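Local coordinates for protein fatty acid synthase 1, isoform A (Drosophila melanogaster, PDB 6FN6) that probably carries out the de novo synthesis of long-chain saturated fatty acids from acetyl-CoA and malonyl-CoA with NADPH, this piece being its dehydratase, enoylreductase and ketoreductase region, at residues Y697-R702 / R805-G810; K710-A715 / T766-L771. All coordinates share one frame; numbering follows the deposited sequence.

Interaction 1 (Y697-R702 / R805-G810); sequences YALVVR and RFLEIG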
ATOM      1  N   TYR A 697       6.106  -3.097  23.893  1.00 44.93           N
ATOM      2  CA  TYR A 697       6.621  -3.867  22.769  1.00 45.68           C
ATOM      3  C   TYR A 697       6.537  -3.050  21.481  1.00 46.23           C
ATOM      4  O   TYR A 697       7.317  -3.257  20.549  1.00 47.33           O
ATOM      5  CB  TYR A 697       5.857  -5.181  22.597  1.00 45.32           C
ATOM      6  CG  TYR A 697       6.312  -5.953  21.380  1.00 46.44           C
ATOM      7  CD1 TYR A 697       7.577  -6.525  21.335  1.00 47.69           C
ATOM      8  CD2 TYR A 697       5.494  -6.087  20.268  1.00 46.61           C
ATOM      9  CE1 TYR A 697       8.007  -7.221  20.226  1.00 49.11           C
ATOM     10  CE2 TYR A 697       5.918  -6.783  19.150  1.00 48.00           C
ATOM     11  CZ  TYR A 697       7.177  -7.346  19.135  1.00 49.26           C
ATOM     12  OH  TYR A 697       7.614  -8.039  18.030  1.00 51.02           O
ATOM     13  N   ALA A 698       5.582  -2.129  21.434  1.00 57.92           N
ATOM     14  CA  ALA A 698       5.351  -1.320  20.243  1.00 57.26           C
ATOM     15  C   ALA A 698       6.211  -0.057  20.239  1.00 58.96           C
ATOM     16  O   ALA A 698       6.924   0.215  19.272  1.00 48.07           O
ATOM     17  CB  ALA A 698       3.874  -0.952  20.134  1.00 46.08           C
ATOM     18  N   LEU A 699       6.135   0.708  21.324  1.00 55.72           N
ATOM     19  CA  LEU A 699       6.776   2.019  21.385  1.00 55.59           C
ATOM     20  C   LEU A 699       8.278   1.949  21.673  1.00 52.89           C
ATOM     21  O   LEU A 699       9.056   2.715  21.103  1.00 53.75           O
ATOM     22  CB  LEU A 699       6.099   2.886  22.450  1.00 56.82           C
ATOM     23  CG  LEU A 699       4.587   3.109  22.338  1.00 46.59           C
ATOM     24  CD1 LEU A 699       4.144   4.183  23.319  1.00 59.71           C
ATOM     25  CD2 LEU A 699       4.160   3.466  20.919  1.00 47.38           C
ATOM     26  N   VAL A 700       8.688   1.033  22.546  1.00 53.61           N
ATOM     27  CA  VAL A 700      10.078   0.987  22.990  1.00 53.46           C
ATOM     28  C   VAL A 700      10.896  -0.017  22.184  1.00 50.71           C
ATOM     29  O   VAL A 700      11.968   0.316  21.679  1.00 51.60           O
ATOM     30  CB  VAL A 700      10.159   0.665  24.499  1.00 56.10           C
ATOM     31  CG1 VAL A 700      11.606   0.512  24.948  1.00 54.23           C
ATOM     32  CG2 VAL A 700       9.474   1.749  25.306  1.00 58.62           C
ATOM     33  N   VAL A 701      10.397  -1.240  22.061  1.00 64.73           N
ATOM     34  CA  VAL A 701      11.144  -2.288  21.381  1.00 64.21           C
ATOM     35  C   VAL A 701      11.149  -2.039  19.880  1.00 66.81           C
ATOM     36  O   VAL A 701      12.197  -1.793  19.286  1.00 70.82           O
ATOM     37  CB  VAL A 701      10.570  -3.683  21.698  1.00 59.02           C
ATOM     38  CG1 VAL A 701      11.349  -4.767  20.956  1.00 57.57           C
ATOM     39  CG2 VAL A 701      10.591  -3.937  23.194  1.00 58.66           C
ATOM     40  N   ARG A 702       9.974  -2.117  19.269  1.00 53.79           N
ATOM     41  CA  ARG A 702       9.846  -1.966  17.826  1.00 50.45           C
ATOM     42  C   ARG A 702      10.109  -0.528  17.374  1.00 46.25           C
ATOM     43  O   ARG A 702      10.958  -0.286  16.515  1.00 46.69           O
ATOM     44  CB  ARG A 702       8.453  -2.414  17.379  1.00 51.53           C
ATOM     45  CG  ARG A 702       8.168  -3.889  17.641  1.00 52.76           C
ATOM     46  CD  ARG A 702       8.909  -4.791  16.667  1.00 54.19           C
ATOM     47  NE  ARG A 702       8.369  -4.685  15.312  1.00 53.71           N
ATOM     48  CZ  ARG A 702       7.395  -5.448  14.825  1.00 52.06           C
ATOM     49  NH1 ARG A 702       6.839  -6.393  15.569  1.00 51.82           N
ATOM     50  NH2 ARG A 702       6.977  -5.267  13.582  1.00 51.57           N
ATOM     51  N   ARG A 805       7.954   6.260  12.080  1.00 48.36           N
ATOM     52  CA  ARG A 805       7.809   4.826  12.311  1.00 46.58           C
ATOM     53  C   ARG A 805       6.359   4.477  12.663  1.00 44.64           C
ATOM     54  O   ARG A 805       5.884   4.767  13.761  1.00 44.23           O
ATOM     55  CB  ARG A 805       8.766   4.370  13.416  1.00 48.53           C
ATOM     56  CG  ARG A 805      10.231   4.572  13.054  1.00 52.41           C
ATOM     57  CD  ARG A 805      11.171   4.292  14.217  1.00 58.05           C
ATOM     58  NE  ARG A 805      10.967   5.187  15.354  1.00 60.88           N
ATOM     59  CZ  ARG A 805      11.301   6.473  15.368  1.00 61.99           C
ATOM     60  NH1 ARG A 805      11.844   7.034  14.298  1.00 64.14           N
ATOM     61  NH2 ARG A 805      11.082   7.204  16.452  1.00 62.68           N
ATOM     62  N   PHE A 806       5.667   3.850  11.717  1.00 46.14           N
ATOM     63  CA  PHE A 806       4.255   3.531  11.880  1.00 44.10           C
ATOM     64  C   PHE A 806       4.083   2.221  12.641  1.00 43.74           C
ATOM     65  O   PHE A 806       4.684   1.205  12.298  1.00 43.68           O
ATOM     66  CB  PHE A 806       3.574   3.443  10.514  1.00 43.52           C
ATOM     67  CG  PHE A 806       2.087   3.640  10.560  1.00 43.73           C
ATOM     68  CD1 PHE A 806       1.233   2.571  10.776  1.00 43.40           C
ATOM     69  CD2 PHE A 806       1.542   4.899  10.377  1.00 45.88           C
ATOM     70  CE1 PHE A 806      -0.136   2.756  10.810  1.00 42.80           C
ATOM     71  CE2 PHE A 806       0.174   5.090  10.410  1.00 46.03           C
ATOM     72  CZ  PHE A 806      -0.666   4.017  10.627  1.00 44.65           C
ATOM     73  N   LEU A 807       3.242   2.256  13.667  1.00 50.42           N
ATOM     74  CA  LEU A 807       3.045   1.108  14.543  1.00 50.64           C
ATOM     75  C   LEU A 807       1.592   0.657  14.505  1.00 48.58           C
ATOM     76  O   LEU A 807       0.737   1.238  15.174  1.00 49.63           O
ATOM     77  CB  LEU A 807       3.453   1.461  15.973  1.00 48.95           C
ATOM     78  CG  LEU A 807       4.827   2.120  16.109  1.00 48.88           C
ATOM     79  CD1 LEU A 807       5.046   2.623  17.525  1.00 49.40           C
ATOM     80  CD2 LEU A 807       5.925   1.152  15.706  1.00 47.92           C
ATOM     81  N   GLU A 808       1.313  -0.376  13.716  1.00 38.56           N
ATOM     82  CA  GLU A 808      -0.056  -0.850  13.550  1.00 38.47           C
ATOM     83  C   GLU A 808      -0.390  -1.909  14.596  1.00 37.96           C
ATOM     84  O   GLU A 808       0.316  -2.909  14.729  1.00 38.77           O
ATOM     85  CB  GLU A 808      -0.266  -1.413  12.142  1.00 43.37           C
ATOM     86  CG  GLU A 808      -1.702  -1.812  11.841  1.00 50.60           C
ATOM     87  CD  GLU A 808      -2.673  -0.655  11.985  1.00 56.97           C
ATOM     88  OE1 GLU A 808      -2.360   0.450  11.496  1.00 60.42           O
ATOM     89  OE2 GLU A 808      -3.748  -0.846  12.591  1.00 58.20           O
ATOM     90  N   ILE A 809      -1.467  -1.678  15.338  1.00 46.74           N
ATOM     91  CA  ILE A 809      -1.942  -2.648  16.319  1.00 47.05           C
ATOM     92  C   ILE A 809      -3.395  -3.026  16.034  1.00 46.76           C
ATOM     93  O   ILE A 809      -4.024  -3.731  16.822  1.00 45.45           O
ATOM     94  CB  ILE A 809      -1.775  -2.114  17.752  1.00 47.57           C
ATOM     95  CG1 ILE A 809      -2.502  -0.778  17.922  1.00 49.09           C
ATOM     96  CG2 ILE A 809      -0.297  -1.968  18.082  1.00 46.21           C
ATOM     97  CD1 ILE A 809      -2.593  -0.311  19.358  1.00 48.61           C
ATOM     98  N   GLY A 810      -3.919  -2.547  14.908  1.00 49.90           N
ATOM     99  CA  GLY A 810      -5.236  -2.935  14.435  1.00 50.27           C
ATOM    100  C   GLY A 810      -5.129  -4.193  13.595  1.00 51.90           C
ATOM    101  O   GLY A 810      -4.028  -4.714  13.415  1.00 52.62           O
TER
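Leu807 reaches from strand 804-808 to the C-terminal turns of helix 689-702 and meets Ala698 and Leu699 there. Its CD1 methyl does most of the touching. This atom lies 3.6 Å from Leu699 CD2, and the two leucine side chains cross at about a right angle. Leu807 CD1 also lies 3.5 Å from the backbone O of Ala698. Leu807 CD2 stands 3.8 Å from Ala698 O. Both branches of Leu807 thus sit close to one helix carbonyl. The CB of Ala698 points toward the strand but stays at a longer range. The CB of Leu699 points away; its CG is anti to the carbonyl carbon (chi1 -56°), and the CD2 branch comes back to the strand. All three residues are buried, and Ile834 packs on both Ala698 and Leu807.

The contact has two loose margins, Arg702 at one and Arg805 at another, both partly exposed. Arg702 comes nearest to 805-810 with its CB, 4.7 Å from Leu807 CD2. Its chain folds back over its own helix, with CG over one face of the Tyr697 ring. Beyond the ring, Arg702 NH1 gives a hydrogen bond to Tyr697 OH (3.1 Å, 145° at the hydrogen), which is tilted 15° from the guanidinium plane. The same guanidinium and hydroxyl bond to Asn828 of the second subunit, so the Arg702 end reaches that subunit. Arg702 NE bonds to His832 of its own chain. Arg805 forms a salt bridge with Glu709 and a hydrogen bond with Gly703 O.

The place is the nucleotide-binding Rossmann-type domain of the enoylreductase, where this helix covers one face of the parallel sheet. Between these segments the contact is van der Waals: methyl to methyl, and methyl to a carbonyl oxygen. No hydrogen bond joins them, so fit of shape sets their spacing.

Interaction 2 (K710-A715 / T766-L771); sequences KILIHA and TSFEQL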
ATOM      1  N   LYS A 710       7.684  13.424  18.649  1.00 66.33           N
ATOM      2  CA  LYS A 710       6.236  13.594  18.592  1.00 66.17           C
ATOM      3  C   LYS A 710       5.568  12.266  18.249  1.00 57.73           C
ATOM      4  O   LYS A 710       5.963  11.601  17.290  1.00 56.94           O
ATOM      5  CB  LYS A 710       5.851  14.653  17.555  1.00 71.26           C
ATOM      6  CG  LYS A 710       6.525  16.005  17.735  1.00 76.87           C
ATOM      7  CD  LYS A 710       6.246  16.911  16.543  1.00 79.01           C
ATOM      8  CE  LYS A 710       6.876  18.282  16.711  1.00 85.09           C
ATOM      9  NZ  LYS A 710       6.738  19.105  15.477  1.00 89.00           N
ATOM     10  N   ILE A 711       4.562  11.877  19.024  1.00 52.56           N
ATOM     11  CA  ILE A 711       3.847  10.632  18.748  1.00 50.83           C
ATOM     12  C   ILE A 711       2.340  10.862  18.683  1.00 50.33           C
ATOM     13  O   ILE A 711       1.769  11.579  19.506  1.00 51.43           O
ATOM     14  CB  ILE A 711       4.179   9.557  19.799  1.00 50.83           C
ATOM     15  CG1 ILE A 711       3.554   8.219  19.394  1.00 49.01           C
ATOM     16  CG2 ILE A 711       3.665   9.972  21.174  1.00 52.08           C
ATOM     17  CD1 ILE A 711       4.135   7.021  20.123  1.00 48.84           C
ATOM     18  N   LEU A 712       1.706  10.220  17.709  1.00 49.14           N
ATOM     19  CA  LEU A 712       0.257  10.272  17.559  1.00 49.62           C
ATOM     20  C   LEU A 712      -0.358   8.990  18.095  1.00 48.18           C
ATOM     21  O   LEU A 712      -0.221   7.928  17.486  1.00 46.88           O
ATOM     22  CB  LEU A 712      -0.131  10.471  16.091  1.00 49.37           C
ATOM     23  CG  LEU A 712      -1.630  10.411  15.772  1.00 46.88           C
ATOM     24  CD1 LEU A 712      -2.390  11.494  16.521  1.00 48.24           C
ATOM     25  CD2 LEU A 712      -1.869  10.525  14.274  1.00 46.12           C
ATOM     26  N   ILE A 713      -1.020   9.095  19.244  1.00 53.50           N
ATOM     27  CA  ILE A 713      -1.686   7.954  19.864  1.00 50.02           C
ATOM     28  C   ILE A 713      -3.181   8.020  19.585  1.00 50.14           C
ATOM     29  O   ILE A 713      -3.897   8.821  20.190  1.00 49.70           O
ATOM     30  CB  ILE A 713      -1.446   7.900  21.389  1.00 52.08           C
ATOM     31  CG1 ILE A 713       0.021   8.164  21.736  1.00 55.82           C
ATOM     32  CG2 ILE A 713      -1.916   6.567  21.949  1.00 49.68           C
ATOM     33  CD1 ILE A 713       0.970   7.087  21.292  1.00 56.62           C
ATOM     34  N   HIS A 714      -3.653   7.183  18.670  1.00 45.33           N
ATOM     35  CA  HIS A 714      -5.079   7.112  18.384  1.00 44.96           C
ATOM     36  C   HIS A 714      -5.810   6.403  19.521  1.00 45.00           C
ATOM     37  O   HIS A 714      -5.201   5.660  20.293  1.00 44.86           O
ATOM     38  CB  HIS A 714      -5.331   6.387  17.061  1.00 43.52           C
ATOM     39  CG  HIS A 714      -5.176   7.258  15.853  1.00 43.67           C
ATOM     40  ND1 HIS A 714      -5.601   8.569  15.822  1.00 44.86           N
ATOM     41  CD2 HIS A 714      -4.646   7.006  14.634  1.00 42.88           C
ATOM     42  CE1 HIS A 714      -5.341   9.085  14.635  1.00 44.75           C
ATOM     43  NE2 HIS A 714      -4.760   8.157  13.895  1.00 43.56           N
ATOM     44  N   ALA A 715      -7.112   6.655  19.629  1.00 67.20           N
ATOM     45  CA  ALA A 715      -7.938   6.056  20.672  1.00 69.38           C
ATOM     46  C   ALA A 715      -7.346   6.334  22.047  1.00 71.10           C
ATOM     47  O   ALA A 715      -7.092   5.413  22.822  1.00 71.49           O
ATOM     48  CB  ALA A 715      -8.077   4.556  20.445  1.00 66.56           C
ATOM     49  N   THR A 766     -11.567  12.029   9.854  1.00 47.28           N
ATOM     50  CA  THR A 766     -10.180  12.222   9.438  1.00 46.84           C
ATOM     51  C   THR A 766      -9.640  13.608   9.797  1.00 48.16           C
ATOM     52  O   THR A 766      -8.524  13.959   9.411  1.00 48.06           O
ATOM     53  CB  THR A 766     -10.025  12.018   7.919  1.00 46.26           C
ATOM     54  OG1 THR A 766     -10.961  12.852   7.221  1.00 47.34           O
ATOM     55  CG2 THR A 766     -10.258  10.573   7.548  1.00 44.91           C
ATOM     56  N   SER A 767     -10.435  14.397  10.517  1.00 56.36           N
ATOM     57  CA  SER A 767     -10.072  15.781  10.825  1.00 57.33           C
ATOM     58  C   SER A 767      -8.715  15.886  11.514  1.00 56.53           C
ATOM     59  O   SER A 767      -8.022  16.894  11.370  1.00 59.39           O
ATOM     60  CB  SER A 767     -11.144  16.431  11.703  1.00 56.89           C
ATOM     61  OG  SER A 767     -11.086  15.939  13.030  1.00 55.97           O
ATOM     62  N   PHE A 768      -8.330  14.845  12.244  1.00 52.27           N
ATOM     63  CA  PHE A 768      -7.094  14.883  13.020  1.00 52.99           C
ATOM     64  C   PHE A 768      -5.867  15.074  12.131  1.00 55.76           C
ATOM     65  O   PHE A 768      -4.824  15.537  12.594  1.00 56.90           O
ATOM     66  CB  PHE A 768      -6.944  13.608  13.856  1.00 51.61           C
ATOM     67  CG  PHE A 768      -6.791  12.356  13.040  1.00 51.31           C
ATOM     68  CD1 PHE A 768      -5.554  11.981  12.541  1.00 49.89           C
ATOM     69  CD2 PHE A 768      -7.884  11.546  12.785  1.00 50.03           C
ATOM     70  CE1 PHE A 768      -5.414  10.827  11.793  1.00 47.80           C
ATOM     71  CE2 PHE A 768      -7.751  10.390  12.041  1.00 48.40           C
ATOM     72  CZ  PHE A 768      -6.516  10.029  11.546  1.00 47.34           C
ATOM     73  N   GLU A 769      -5.990  14.721  10.855  1.00 59.32           N
ATOM     74  CA  GLU A 769      -4.896  14.911   9.911  1.00 57.87           C
ATOM     75  C   GLU A 769      -4.536  16.390   9.794  1.00 58.46           C
ATOM     76  O   GLU A 769      -3.369  16.765   9.909  1.00 56.20           O
ATOM     77  CB  GLU A 769      -5.265  14.343   8.539  1.00 57.58           C
ATOM     78  CG  GLU A 769      -4.160  14.451   7.501  1.00 57.18           C
ATOM     79  CD  GLU A 769      -4.599  13.966   6.135  1.00 57.04           C
ATOM     80  OE1 GLU A 769      -5.574  13.187   6.065  1.00 57.35           O
ATOM     81  OE2 GLU A 769      -3.978  14.370   5.130  1.00 57.12           O
ATOM     82  N   GLN A 770      -5.544  17.227   9.568  1.00 50.89           N
ATOM     83  CA  GLN A 770      -5.329  18.663   9.442  1.00 52.39           C
ATOM     84  C   GLN A 770      -4.771  19.216  10.746  1.00 55.65           C
ATOM     85  O   GLN A 770      -3.857  20.036  10.738  1.00 61.39           O
ATOM     86  CB  GLN A 770      -6.627  19.387   9.075  1.00 53.36           C
ATOM     87  CG  GLN A 770      -7.082  19.180   7.636  1.00 52.79           C
ATOM     88  CD  GLN A 770      -7.549  17.765   7.370  1.00 51.28           C
ATOM     89  OE1 GLN A 770      -8.329  17.202   8.138  1.00 51.11           O
ATOM     90  NE2 GLN A 770      -7.072  17.180   6.277  1.00 50.28           N
ATOM     91  N   LEU A 771      -5.322  18.751  11.862  1.00 53.52           N
ATOM     92  CA  LEU A 771      -4.914  19.227  13.179  1.00 54.70           C
ATOM     93  C   LEU A 771      -3.432  18.982  13.427  1.00 54.42           C
ATOM     94  O   LEU A 771      -2.709  19.880  13.858  1.00 55.71           O
ATOM     95  CB  LEU A 771      -5.744  18.540  14.266  1.00 54.62           C
ATOM     96  CG  LEU A 771      -5.463  18.918  15.726  1.00 55.94           C
ATOM     97  CD1 LEU A 771      -6.731  18.779  16.555  1.00 56.53           C
ATOM     98  CD2 LEU A 771      -4.347  18.074  16.339  1.00 55.22           C
TER
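The aromatic contact is between His714 and Phe768. It is a T-shaped (edge-to-face) pair, with the edge of the imidazole turned to the face of the phenyl ring. The ring centres are 4.4 Å apart and the planes stand at 73°. CE1 of His714 leads, 3.3 Å from Phe768 CE1, and NE2 of His714 follows at 3.5 Å from the same carbon. Phe768 CG lies between its backbone N and carbonyl carbon (chi1 65°), which turns the ring toward the strand. The opposite face of the phenyl has Thr766 O near its rim.

Strand 710-713 is a central strand of the parallel sheet in the enoylreductase's Rossmann-type domain. His714 follows it directly, just ahead of the glycine pattern at Gly716, Gly718 and Gly721, probably the nucleotide-binding loop. Helix 768-775 packs over one face of this sheet.

The apolar contact is slighter. Leu712 CD2 lies 4.3 Å from Phe768 CD1. Within its own segment, Leu712 CG lies over one face of the imidazole.

Polar bonds run to residues beyond the two segments. Bonds at both ring nitrogens, His714 ND1 to Thr738 OG1 and NE2 to Ser796 OG, probably hold the buried imidazole in this rotation. Phe768 also touches Thr738 and Ser796.

In the fold
Both interactions hold a helix against the parallel sheet of the enoylreductase's nucleotide-binding domain, and both are buried where they touch. Interaction 1 uses strand 804-808, interaction 2 the end of strand 710-713 and the loop after it; strand 781-786 runs between. Their centres are about 16 Å apart. The segments touch where Leu699 CD2 packs 3.6 Å from Ile711 CD1. Ile711 and Leu712 point to opposite faces of their strand, so the two helices cover opposite faces of the sheet. Interaction 1 is methyl packing on leucine and a helix carbonyl; its Arg702 end reaches the second subunit. Interaction 2 is mainly aromatic, and its histidine is bonded within the same chain, close to the probable nucleotide-binding loop.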